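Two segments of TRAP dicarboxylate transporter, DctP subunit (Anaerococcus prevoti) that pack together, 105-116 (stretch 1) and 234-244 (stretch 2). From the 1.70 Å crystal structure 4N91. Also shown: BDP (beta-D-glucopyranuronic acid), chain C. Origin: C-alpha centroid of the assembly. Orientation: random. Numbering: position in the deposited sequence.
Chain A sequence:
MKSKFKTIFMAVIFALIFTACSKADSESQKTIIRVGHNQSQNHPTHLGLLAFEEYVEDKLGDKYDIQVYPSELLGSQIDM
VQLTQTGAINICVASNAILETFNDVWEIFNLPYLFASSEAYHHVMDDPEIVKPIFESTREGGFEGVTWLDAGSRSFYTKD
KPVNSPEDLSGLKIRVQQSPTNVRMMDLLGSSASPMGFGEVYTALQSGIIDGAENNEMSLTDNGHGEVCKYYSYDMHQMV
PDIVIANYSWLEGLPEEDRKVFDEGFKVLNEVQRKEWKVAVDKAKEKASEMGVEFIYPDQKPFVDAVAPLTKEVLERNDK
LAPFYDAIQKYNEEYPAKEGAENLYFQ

Stretch 1 105-116: VWEIFNLPYLFA
Stretch 2, residues 234-244: YDMHQMVPDIV

Stretch 1 (105-116) and stretch 2 (234-244) bury 598 Å² between them. Residues 106-112 run in the opposite direction to stretch 2. Nearest CA pairs set the register. W106 CA lies 10.4 Å from I243 CA. N110 CA lies 6.1 Å from V240 CA. P112 CA lies 4.9 Å from Q238 CA. After Y113 stretch 1 turns back, and F115 CA lies 7.3 Å from M239 CA. The backbones are closest near P112 and diverge toward W106, where large side chains fill the gap.

Stretch 1 starts as a 3-10 segment at 105-106. Further turns follow, with N110 N bonded to E107 O at 3.0 Å. From L111 (-67/133) and P112 (-69/145) the chain is extended. Y113 then takes a left-handed conformation (52/46). In stretch 2, a weakly bonded strand covers about 234-238, with M236 also left-handed (48/56). A strand begins at 242 and runs through 244 and beyond.

One backbone hydrogen bond joins the stretches: Y113 N donates to H237 O at 2.8 Å. P112 CA also approaches H237 O at 3.1 Å, a CA-H...O contact, so this carbonyl faces two donors of unequal strength.

Y113 is the most heavily covered residue. Its CB points sideways, but chi1 m (-62°) and chi2 -69° bring the ring end to stretch 2. There Y113 OH donates to D235 O at 2.7 Å. H237 CA lies over one ring face, 3.9 Å from the Y113 ring centroid, as a CH-pi contact.

H237 adopts chi1 p (45°), and its side-chain end leads away from stretch 1. H237 ND1 donates to D235 OD2 in a very short 2.5 Å bond. D235 is also p (69°). This pairing links the two side chains beside the tyrosine hydroxyl.

Q238 is m, t, with chi3 -58°. Its end reaches stretch 1, where Q238 NE2 donates to N110 O at 2.7 Å. The amide thus satisfies a backbone carbonyl. N110 is m (chi2 -28°), and its OD1 lies 3.7 Å from V240 CG1; its side-chain atoms OD1 and ND2 are both hydrogen-bonded elsewhere in the structure.

Water 1 bridges the backbones. It donates to L111 O at 2.9 Å and accepts from M239 N at 3.0 Å.

W106, F109 and F115 each direct CA-to-CB toward stretch 2, all with chi1 m. W106 (chi2 94°) packs CZ3 against I243 CG2 at 3.9 Å; I243 is m, m. F109 (chi2 -49°) places CB 3.8 Å from P241 CD, on a C-gamma endo proline. F115 (chi2 -70°) sets CD2 4.0 Å from M239 CB, with M239 O at its ring edge. M239, a selenomethionine, is m, t, with chi3 92°; its end leads away.

D242 is out of reach of stretch 1; its OD1 lies 2.7 Å from BDP O3.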

# COMPACT_ATOMS: atom_id res chain seq x y z
N VAL A 105 -14.24 3.82 5.82
CA VAL A 105 -14.42 2.42 5.50
C VAL A 105 -13.14 1.77 4.96
O VAL A 105 -12.97 0.55 5.04
CB VAL A 105 -15.60 2.17 4.55
CG1 VAL A 105 -15.22 2.41 3.11
CG2 VAL A 105 -16.12 0.75 4.72
N TRP A 106 -12.21 2.57 4.44
CA TRP A 106 -10.94 1.98 3.97
C TRP A 106 -10.13 1.37 5.12
O TRP A 106 -9.23 0.55 4.90
CB TRP A 106 -10.07 3.00 3.24
CG TRP A 106 -10.63 3.57 1.99
CD1 TRP A 106 -11.33 4.74 1.88
CD2 TRP A 106 -10.49 3.07 0.66
NE1 TRP A 106 -11.65 4.98 0.57
CE2 TRP A 106 -11.16 3.97 -0.20
CE3 TRP A 106 -9.87 1.95 0.10
CZ2 TRP A 106 -11.22 3.79 -1.58
CZ3 TRP A 106 -9.94 1.76 -1.26
CH2 TRP A 106 -10.61 2.67 -2.08
N GLU A 107 -10.47 1.75 6.35
CA GLU A 107 -9.82 1.24 7.56
C GLU A 107 -9.74 -0.26 7.58
O GLU A 107 -8.86 -0.81 8.23
CB GLU A 107 -10.65 1.61 8.80
CG GLU A 107 -10.44 2.98 9.29
CD GLU A 107 -11.43 3.36 10.37
OE1 GLU A 107 -12.54 2.74 10.49
OE2 GLU A 107 -11.10 4.32 11.08
N ILE A 108 -10.70 -0.93 6.96
CA ILE A 108 -10.77 -2.39 7.03
C ILE A 108 -9.44 -3.08 6.67
O ILE A 108 -8.98 -3.98 7.39
CB ILE A 108 -11.95 -2.95 6.19
CG1 ILE A 108 -12.07 -4.47 6.33
CG2 ILE A 108 -11.84 -2.59 4.71
CD1 ILE A 108 -12.43 -4.92 7.68
N PHE A 109 -8.83 -2.65 5.58
CA PHE A 109 -7.59 -3.32 5.12
C PHE A 109 -6.33 -2.81 5.83
O PHE A 109 -5.23 -3.28 5.53
CB PHE A 109 -7.41 -3.21 3.61
CG PHE A 109 -8.57 -3.71 2.82
CD1 PHE A 109 -9.13 -4.96 3.07
CD2 PHE A 109 -9.11 -2.95 1.80
CE1 PHE A 109 -10.19 -5.40 2.32
CE2 PHE A 109 -10.18 -3.40 1.06
CZ PHE A 109 -10.73 -4.61 1.33
N ASN A 110 -6.48 -1.86 6.74
CA ASN A 110 -5.35 -1.38 7.55
C ASN A 110 -5.24 -2.07 8.91
O ASN A 110 -4.32 -1.79 9.68
CB ASN A 110 -5.45 0.13 7.75
CG ASN A 110 -5.33 0.88 6.45
OD1 ASN A 110 -4.67 0.40 5.52
ND2 ASN A 110 -5.99 2.03 6.34
N LEU A 111 -6.16 -2.98 9.21
CA LEU A 111 -6.13 -3.69 10.48
C LEU A 111 -4.90 -4.59 10.56
O LEU A 111 -4.62 -5.32 9.63
CB LEU A 111 -7.39 -4.53 10.66
CG LEU A 111 -8.70 -3.74 10.77
CD1 LEU A 111 -9.90 -4.70 10.84
CD2 LEU A 111 -8.65 -2.84 11.99
N PRO A 112 -4.17 -4.55 11.68
CA PRO A 112 -3.03 -5.46 11.86
C PRO A 112 -3.46 -6.91 12.02
O PRO A 112 -4.53 -7.19 12.61
CB PRO A 112 -2.39 -4.97 13.16
CG PRO A 112 -3.00 -3.64 13.44
CD PRO A 112 -4.34 -3.65 12.82
N TYR A 113 -2.64 -7.80 11.48
CA TYR A 113 -2.84 -9.24 11.60
C TYR A 113 -4.25 -9.63 11.20
O TYR A 113 -4.92 -10.42 11.88
CB TYR A 113 -2.50 -9.68 13.02
CG TYR A 113 -1.06 -9.41 13.33
CD1 TYR A 113 -0.06 -10.13 12.69
CD2 TYR A 113 -0.68 -8.41 14.21
CE1 TYR A 113 1.27 -9.88 12.95
CE2 TYR A 113 0.64 -8.16 14.47
CZ TYR A 113 1.62 -8.89 13.83
OH TYR A 113 2.95 -8.62 14.08
N LEU A 114 -4.67 -9.08 10.08
CA LEU A 114 -6.01 -9.30 9.57
C LEU A 114 -6.05 -10.55 8.72
O LEU A 114 -6.97 -11.36 8.85
CB LEU A 114 -6.46 -8.08 8.75
CG LEU A 114 -7.78 -8.24 8.01
CD1 LEU A 114 -8.91 -8.41 9.02
CD2 LEU A 114 -8.00 -7.04 7.11
N PHE A 115 -5.05 -10.73 7.87
CA PHE A 115 -5.07 -11.87 6.95
C PHE A 115 -4.22 -13.04 7.42
O PHE A 115 -3.09 -12.86 7.89
CB PHE A 115 -4.61 -11.43 5.57
CG PHE A 115 -5.42 -10.31 4.99
CD1 PHE A 115 -6.73 -10.54 4.59
CD2 PHE A 115 -4.88 -9.06 4.84
CE1 PHE A 115 -7.48 -9.51 4.06
CE2 PHE A 115 -5.62 -8.03 4.30
CZ PHE A 115 -6.93 -8.26 3.91
N ALA A 116 -4.75 -14.25 7.28
CA ALA A 116 -4.03 -15.42 7.78
C ALA A 116 -2.85 -15.77 6.90
O ALA A 116 -1.87 -16.36 7.37
CB ALA A 116 -4.98 -16.60 7.88
N TYR A 234 10.77 -9.73 10.74
CA TYR A 234 9.53 -10.14 10.11
C TYR A 234 8.37 -10.33 11.08
O TYR A 234 7.87 -11.45 11.26
CB TYR A 234 9.77 -11.42 9.33
CG TYR A 234 10.39 -11.27 7.94
CD1 TYR A 234 9.62 -10.84 6.87
CD2 TYR A 234 11.70 -11.61 7.68
CE1 TYR A 234 10.13 -10.73 5.61
CE2 TYR A 234 12.24 -11.48 6.41
CZ TYR A 234 11.43 -11.06 5.37
OH TYR A 234 11.93 -10.98 4.11
N ASP A 235 7.93 -9.24 11.69
CA ASP A 235 6.75 -9.30 12.52
C ASP A 235 5.48 -9.32 11.65
O ASP A 235 4.43 -9.75 12.11
CB ASP A 235 6.72 -8.15 13.51
CG ASP A 235 6.50 -6.82 12.85
OD1 ASP A 235 7.35 -6.45 12.03
OD2 ASP A 235 5.48 -6.14 13.16
N MSE A 236 5.61 -8.84 10.41
CA MSE A 236 4.54 -8.89 9.39
C MSE A 236 3.17 -8.41 9.92
O MSE A 236 2.14 -9.11 9.81
CB MSE A 236 4.47 -10.30 8.79
CG MSE A 236 5.73 -10.68 8.04
SE MSE A 236 5.77 -12.55 7.48
CE MSE A 236 4.37 -12.41 6.13
N HIS A 237 3.15 -7.19 10.44
CA HIS A 237 1.97 -6.69 11.14
C HIS A 237 0.81 -6.34 10.23
O HIS A 237 -0.34 -6.38 10.68
CB HIS A 237 2.30 -5.50 12.04
CG HIS A 237 3.17 -4.46 11.41
ND1 HIS A 237 4.51 -4.38 11.68
CD2 HIS A 237 2.90 -3.44 10.56
CE1 HIS A 237 5.04 -3.38 11.01
NE2 HIS A 237 4.08 -2.79 10.33
N GLN A 238 1.09 -6.01 8.98
CA GLN A 238 0.02 -5.66 8.04
C GLN A 238 0.34 -6.14 6.64
O GLN A 238 1.52 -6.30 6.26
CB GLN A 238 -0.21 -4.16 7.96
CG GLN A 238 -0.73 -3.50 9.20
CD GLN A 238 -0.56 -2.00 9.11
OE1 GLN A 238 0.57 -1.47 8.92
NE2 GLN A 238 -1.66 -1.30 9.19
N MSE A 239 -0.74 -6.37 5.88
CA MSE A 239 -0.67 -6.56 4.44
C MSE A 239 -1.56 -5.47 3.86
O MSE A 239 -2.78 -5.60 3.85
CB MSE A 239 -1.12 -7.94 4.00
CG MSE A 239 -0.36 -9.01 4.68
SE MSE A 239 -0.87 -10.76 4.00
CE MSE A 239 0.50 -10.89 2.57
N VAL A 240 -0.93 -4.40 3.40
CA VAL A 240 -1.67 -3.18 3.06
C VAL A 240 -1.69 -3.02 1.55
O VAL A 240 -0.65 -2.81 0.93
CB VAL A 240 -1.06 -1.91 3.70
CG1 VAL A 240 -1.91 -0.69 3.38
CG2 VAL A 240 -0.92 -2.08 5.23
N PRO A 241 -2.87 -3.15 0.95
CA PRO A 241 -2.85 -3.03 -0.51
C PRO A 241 -2.56 -1.62 -0.97
O PRO A 241 -2.97 -0.66 -0.31
CB PRO A 241 -4.28 -3.44 -0.92
CG PRO A 241 -5.13 -3.11 0.30
CD PRO A 241 -4.22 -3.38 1.49
N ASP A 242 -1.88 -1.49 -2.10
CA ASP A 242 -1.87 -0.25 -2.84
C ASP A 242 -3.14 -0.21 -3.70
O ASP A 242 -3.58 -1.24 -4.24
CB ASP A 242 -0.62 -0.14 -3.72
CG ASP A 242 0.64 0.18 -2.93
OD1 ASP A 242 0.55 0.83 -1.85
OD2 ASP A 242 1.73 -0.19 -3.42
N ILE A 243 -3.75 0.95 -3.78
CA ILE A 243 -5.02 1.11 -4.49
C ILE A 243 -4.82 2.05 -5.67
O ILE A 243 -4.23 3.12 -5.53
CB ILE A 243 -6.10 1.70 -3.57
CG1 ILE A 243 -6.20 0.90 -2.27
CG2 ILE A 243 -7.44 1.76 -4.30
CD1 ILE A 243 -6.68 -0.54 -2.43
N VAL A 244 -5.30 1.64 -6.84
CA VAL A 244 -5.32 2.52 -7.99
C VAL A 244 -6.63 3.27 -7.96
O VAL A 244 -7.70 2.65 -7.99
CB VAL A 244 -5.21 1.72 -9.29
CG1 VAL A 244 -5.11 2.64 -10.47
CG2 VAL A 244 -4.00 0.78 -9.21
C1 BDP C . 5.00 0.96 -0.03
C2 BDP C . 3.74 1.18 -0.74
C3 BDP C . 3.60 2.63 -1.11
C4 BDP C . 3.63 3.46 0.06
C5 BDP C . 4.87 3.20 0.81
C6 BDP C . 4.90 3.96 2.17
O2 BDP C . 4.00 0.51 -2.04
O3 BDP C . 2.35 2.84 -1.85
O4 BDP C . 3.50 4.77 -0.20
O5 BDP C . 4.99 1.77 1.14
O6A BDP C . 4.75 5.19 2.09
O1 BDP C . 4.94 -0.38 0.52
O6B BDP C . 5.29 3.35 3.19
O HOH W 1 -3.42 -5.92 7.10